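Local coordinates for protein GDNF family receptor alpha-3 (PDB 2GH0) that binds artemin, a growth factor that supports survival of sensory and sympathetic neurons, leading to autophosphorylation and activation of the RET receptor, at residues R27-Y32 with Q63-C68; R103-D108 with S113-F118. One frame throughout, in Å; residues are numbered along the deposited sequence.

Contact 1: residues R27-Y32 with Q63-C68; sequences RLRKAY and QGLLLC
Tyr32 OH is hydrogen-bonded to the backbone O of Thr84 and also touches Leu65, whose CD2 lies 3.6 Å from that Tyr32 OH. The methyl comes in at the ring edge, near the ring plane, the two side chains reaching for each other from opposite directions. Tyr32 CG stands between its backbone N and carbonyl carbon (chi1 85°), which lays one ring face over Arg29 O, 3.7 Å from the plane and offset toward the rim. The other methyl of Leu65 serves Arg29: CD1 sits 4.0 Å from Arg29 NE and 4.1 Å from Arg29 CD, oblique to the guanidinium. With the arginine extended from CG to NE, its aliphatic part packs on the leucine while NH2 reaches an acidic side chain of another protein chain, a salt bridge that probably offsets the nearby Arg80 charge. No hydrogen bond crosses; the two methyls of Leu65 bridge segments 27-32 and 63-68, whose nearest CA atoms, of Arg29 and Leu65, are 9.5 Å apart. Helices 11-20 (Ala16 on Arg29 and Leu65) and 43-56 (Phe53 edge-to-face with Tyr32) flank it within this GDNF/GAS1 domain, while the other protein packs on Arg29 and sets an aromatic ring against Tyr32 (planes at about 65°).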
# COMPACT_ATOMS: atom_id res chain seq x y z
N ARG C 27 17.99 18.40 -14.37
CA ARG C 27 16.59 18.78 -14.11
C ARG C 27 16.15 19.80 -15.17
O ARG C 27 15.01 19.75 -15.64
CB ARG C 27 16.38 19.30 -12.71
CG ARG C 27 16.43 18.15 -11.63
CD ARG C 27 15.28 18.15 -10.68
NE ARG C 27 15.58 17.29 -9.53
CZ ARG C 27 14.76 17.07 -8.52
NH1 ARG C 27 13.57 17.66 -8.49
NH2 ARG C 27 15.14 16.27 -7.53
N LEU C 28 17.06 20.72 -15.50
CA LEU C 28 16.73 21.82 -16.47
C LEU C 28 16.58 21.28 -17.91
O LEU C 28 15.76 21.78 -18.70
CB LEU C 28 17.80 22.91 -16.43
CG LEU C 28 17.84 23.64 -15.07
CD1 LEU C 28 19.17 24.41 -15.09
CD2 LEU C 28 16.72 24.62 -14.94
N ARG C 29 17.42 20.31 -18.26
CA ARG C 29 17.36 19.69 -19.60
C ARG C 29 16.09 18.87 -19.69
O ARG C 29 15.38 18.92 -20.69
CB ARG C 29 18.58 18.77 -19.83
CG ARG C 29 18.53 18.06 -21.20
CD ARG C 29 19.90 17.34 -21.49
NE ARG C 29 19.78 16.45 -22.64
CZ ARG C 29 19.41 15.17 -22.58
NH1 ARG C 29 19.12 14.57 -21.43
NH2 ARG C 29 19.36 14.46 -23.70
N LYS C 30 15.78 18.11 -18.64
CA LYS C 30 14.55 17.31 -18.60
C LYS C 30 13.31 18.21 -18.74
O LYS C 30 12.32 17.81 -19.37
CB LYS C 30 14.46 16.50 -17.29
CG LYS C 30 15.14 15.09 -17.41
CD LYS C 30 14.48 14.03 -16.49
CE LYS C 30 14.68 12.55 -16.94
NZ LYS C 30 14.75 11.59 -15.57
N ALA C 31 13.34 19.36 -18.07
CA ALA C 31 12.26 20.32 -18.12
C ALA C 31 11.96 20.82 -19.54
O ALA C 31 10.80 20.84 -19.95
CB ALA C 31 12.55 21.51 -17.19
N TYR C 32 12.98 21.24 -20.32
CA TYR C 32 12.67 21.69 -21.67
C TYR C 32 12.40 20.53 -22.61
O TYR C 32 11.63 20.67 -23.55
CB TYR C 32 13.73 22.67 -22.25
CG TYR C 32 14.97 22.06 -22.93
CD1 TYR C 32 16.23 22.12 -22.34
CD2 TYR C 32 14.87 21.45 -24.19
CE1 TYR C 32 17.36 21.59 -22.98
CE2 TYR C 32 15.95 20.93 -24.85
CZ TYR C 32 17.21 21.00 -24.24
OH TYR C 32 18.32 20.46 -24.89
N GLN C 63 27.10 24.94 -22.80
CA GLN C 63 27.91 24.99 -24.05
C GLN C 63 28.39 23.63 -24.49
O GLN C 63 28.50 23.37 -25.67
CB GLN C 63 29.11 25.93 -23.78
CG GLN C 63 28.48 27.39 -23.66
CD GLN C 63 29.45 28.47 -23.33
OE1 GLN C 63 30.65 28.26 -23.40
NE2 GLN C 63 28.93 29.64 -22.99
N GLY C 64 28.62 22.73 -23.55
CA GLY C 64 28.97 21.34 -23.89
C GLY C 64 27.79 20.66 -24.60
O GLY C 64 27.98 19.92 -25.59
N LEU C 65 26.62 20.90 -24.07
CA LEU C 65 25.40 20.26 -24.57
C LEU C 65 25.18 20.67 -26.06
O LEU C 65 24.87 19.86 -26.97
CB LEU C 65 24.22 20.75 -23.72
CG LEU C 65 22.88 20.14 -24.17
CD1 LEU C 65 22.87 18.61 -23.97
CD2 LEU C 65 21.63 20.79 -23.53
N LEU C 66 25.28 21.95 -26.31
CA LEU C 66 24.92 22.46 -27.65
C LEU C 66 26.07 22.60 -28.61
O LEU C 66 25.91 22.27 -29.82
CB LEU C 66 24.22 23.80 -27.43
CG LEU C 66 23.57 24.41 -28.70
CD1 LEU C 66 22.62 23.46 -29.33
CD2 LEU C 66 22.82 25.73 -28.30
N LEU C 67 27.25 23.02 -28.12
CA LEU C 67 28.43 23.32 -28.99
C LEU C 67 29.32 22.15 -29.00
O LEU C 67 30.51 22.25 -28.77
CB LEU C 67 29.17 24.60 -28.58
CG LEU C 67 28.26 25.84 -28.43
CD1 LEU C 67 28.97 27.13 -27.98
CD2 LEU C 67 27.44 26.10 -29.70
N CYS C 68 28.74 21.01 -29.35
CA CYS C 68 29.48 19.73 -29.23
C CYS C 68 30.04 19.37 -30.59
O CYS C 68 29.40 19.67 -31.69
CB CYS C 68 28.56 18.63 -28.63
SG CYS C 68 26.98 18.45 -29.52

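Contact 2: residues R103-D108 with S113-F118; sequences RLCFSD and SRLVDF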
# COMPACT_ATOMS: atom_id res chain seq x y z
N ARG C 103 11.35 42.55 -35.72
CA ARG C 103 10.29 43.46 -35.26
C ARG C 103 9.44 42.81 -34.15
O ARG C 103 8.86 43.57 -33.22
CB ARG C 103 9.39 43.81 -36.40
CG ARG C 103 8.37 44.97 -35.96
CD ARG C 103 7.79 45.55 -37.19
NE ARG C 103 6.33 45.41 -37.20
CZ ARG C 103 5.70 44.26 -37.47
NH1 ARG C 103 6.41 43.11 -37.74
NH2 ARG C 103 4.35 44.27 -37.45
N LEU C 104 9.35 41.44 -34.30
CA LEU C 104 8.57 40.67 -33.30
C LEU C 104 9.46 40.62 -32.08
O LEU C 104 8.98 40.82 -30.96
CB LEU C 104 8.19 39.27 -33.80
CG LEU C 104 7.54 38.27 -32.78
CD1 LEU C 104 6.20 38.76 -32.22
CD2 LEU C 104 7.41 36.86 -33.35
N CYS C 105 10.75 40.32 -32.27
CA CYS C 105 11.72 40.51 -31.20
C CYS C 105 11.63 41.89 -30.49
O CYS C 105 11.54 41.96 -29.25
CB CYS C 105 13.15 40.22 -31.72
SG CYS C 105 14.32 40.34 -30.42
N PHE C 106 11.63 42.98 -31.24
CA PHE C 106 11.68 44.30 -30.65
C PHE C 106 10.48 44.56 -29.75
O PHE C 106 10.54 45.41 -28.85
CB PHE C 106 11.78 45.39 -31.73
CG PHE C 106 13.15 45.51 -32.37
CD1 PHE C 106 13.27 46.08 -33.64
CD2 PHE C 106 14.29 45.07 -31.72
CE1 PHE C 106 14.53 46.25 -34.27
CE2 PHE C 106 15.56 45.21 -32.33
CZ PHE C 106 15.67 45.82 -33.61
N SER C 107 9.35 43.88 -30.02
CA SER C 107 8.08 44.12 -29.28
C SER C 107 8.08 43.63 -27.82
O SER C 107 7.23 44.05 -26.98
CB SER C 107 6.90 43.46 -30.02
OG SER C 107 6.94 42.04 -29.86
N ASP C 108 9.03 42.74 -27.51
CA ASP C 108 9.20 42.14 -26.16
C ASP C 108 10.50 42.63 -25.54
O ASP C 108 11.57 42.35 -26.11
CB ASP C 108 9.32 40.60 -26.25
CG ASP C 108 9.72 39.95 -24.91
OD1 ASP C 108 9.04 40.16 -23.89
OD2 ASP C 108 10.73 39.23 -24.87
N SER C 113 16.63 43.05 -25.41
CA SER C 113 17.83 43.01 -24.57
C SER C 113 18.83 41.88 -24.93
O SER C 113 20.06 42.09 -24.95
CB SER C 113 17.38 42.94 -23.11
OG SER C 113 18.45 42.78 -22.19
N ARG C 114 18.33 40.68 -25.22
CA ARG C 114 19.20 39.55 -25.64
C ARG C 114 19.84 39.83 -26.96
O ARG C 114 21.02 39.46 -27.18
CB ARG C 114 18.42 38.25 -25.67
CG ARG C 114 17.79 37.95 -24.23
CD ARG C 114 18.98 37.54 -23.28
NE ARG C 114 18.51 37.33 -21.90
CZ ARG C 114 18.09 36.15 -21.44
NH1 ARG C 114 18.09 35.13 -22.27
NH2 ARG C 114 17.69 35.97 -20.17
N LEU C 115 19.06 40.47 -27.85
CA LEU C 115 19.61 40.81 -29.20
C LEU C 115 20.64 41.92 -29.09
O LEU C 115 21.68 41.85 -29.72
CB LEU C 115 18.52 41.19 -30.21
CG LEU C 115 19.01 41.38 -31.67
CD1 LEU C 115 19.62 40.10 -32.31
CD2 LEU C 115 17.90 41.92 -32.55
N VAL C 116 20.38 42.91 -28.25
CA VAL C 116 21.42 43.89 -27.95
C VAL C 116 22.73 43.25 -27.43
O VAL C 116 23.82 43.60 -27.89
CB VAL C 116 20.95 44.93 -27.00
CG1 VAL C 116 22.12 45.71 -26.46
CG2 VAL C 116 19.96 45.85 -27.71
N ASP C 117 22.65 42.31 -26.49
CA ASP C 117 23.92 41.80 -26.02
C ASP C 117 24.64 40.96 -27.06
O ASP C 117 25.87 40.96 -27.07
CB ASP C 117 23.91 41.18 -24.61
CG ASP C 117 22.75 40.30 -24.35
OD1 ASP C 117 22.69 39.25 -25.03
OD2 ASP C 117 21.99 40.57 -23.33
N PHE C 118 23.92 40.27 -27.93
CA PHE C 118 24.57 39.47 -28.98
C PHE C 118 25.32 40.42 -29.96
O PHE C 118 26.47 40.17 -30.41
CB PHE C 118 23.49 38.62 -29.68
CG PHE C 118 23.99 37.91 -30.93
CD1 PHE C 118 24.95 36.91 -30.82
CD2 PHE C 118 23.52 38.24 -32.14
CE1 PHE C 118 25.42 36.27 -31.93
CE2 PHE C 118 24.02 37.60 -33.30
CZ PHE C 118 24.96 36.63 -33.18
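A disulfide-linked pair of consecutive helices joined by a short turn, 98-106 and 109-121 of the second of the two GDNF/GAS1 domains in this fragment, brings Cys105 and Phe106 against Leu115. Cys105 SG lies 4.3 Å from Leu115 CB, meeting the base of the leucine rather than its branches. The farther end of that side chain belongs to Phe106, whose CE2 is 4.0 Å from Leu115 CD2. The phenylalanine and leucine side chains slant across one another, and the methyl approaches the ring obliquely. Because Phe106 CG lies beside its own backbone N (chi1 -75°), the ring swings toward Leu115 although its CB sets off at an angle to the second helix. Leu115, with CG opposite the backbone N (chi1 -173°), presents CB to the sulfur and CD2 to the ring.

The turn between the helices is covalently tied: Cys105 SG is bonded to Cys111 SG, one helical turn before Leu115. At the start of the second helix Asp108 takes the N-cap position, with OD2 accepting from Cys111 N, so the same cysteine joins both the disulfide and the cap. Ser107 folds back on the preceding turn: its OG donates to Leu104 O at 2.6 Å, tilted 16° from the carbonyl plane; the same oxygen also accepts from Ser107 N at 3.2 Å. Met150, from a loop, touches both Cys105 and Leu115 and adds to their apolar packing. Farther along helix 109-121, Phe118 stacks on Phe185, while the Phe184 ring meets it at about a right angle, joining this helix pair to helix 175-186.

In the fold
Contacts 1 and 2 follow one another along the chain, one in each GDNF/GAS1 domain of this fragment, with centres about 23 Å apart and nearest atoms about 11 Å apart, without touching. Both segment pairs have residues that pack on helix 135-143: Gln63, Leu66 and Leu67 on its Leu139 and Leu143, Asp117 and Phe118 on its Ala141 and Tyr142. Their surroundings differ. Segment 27-32 reaches the chain of another protein, probably the bound growth factor artemin, through Arg29, Lys30 and Tyr32, so contact 1 backs an intermolecular surface; no other chain of the assembly touches contact 2. The disulfide of contact 1, Cys68 with Cys12, ties it to helix 11-20, whereas that of contact 2 spans a local turn.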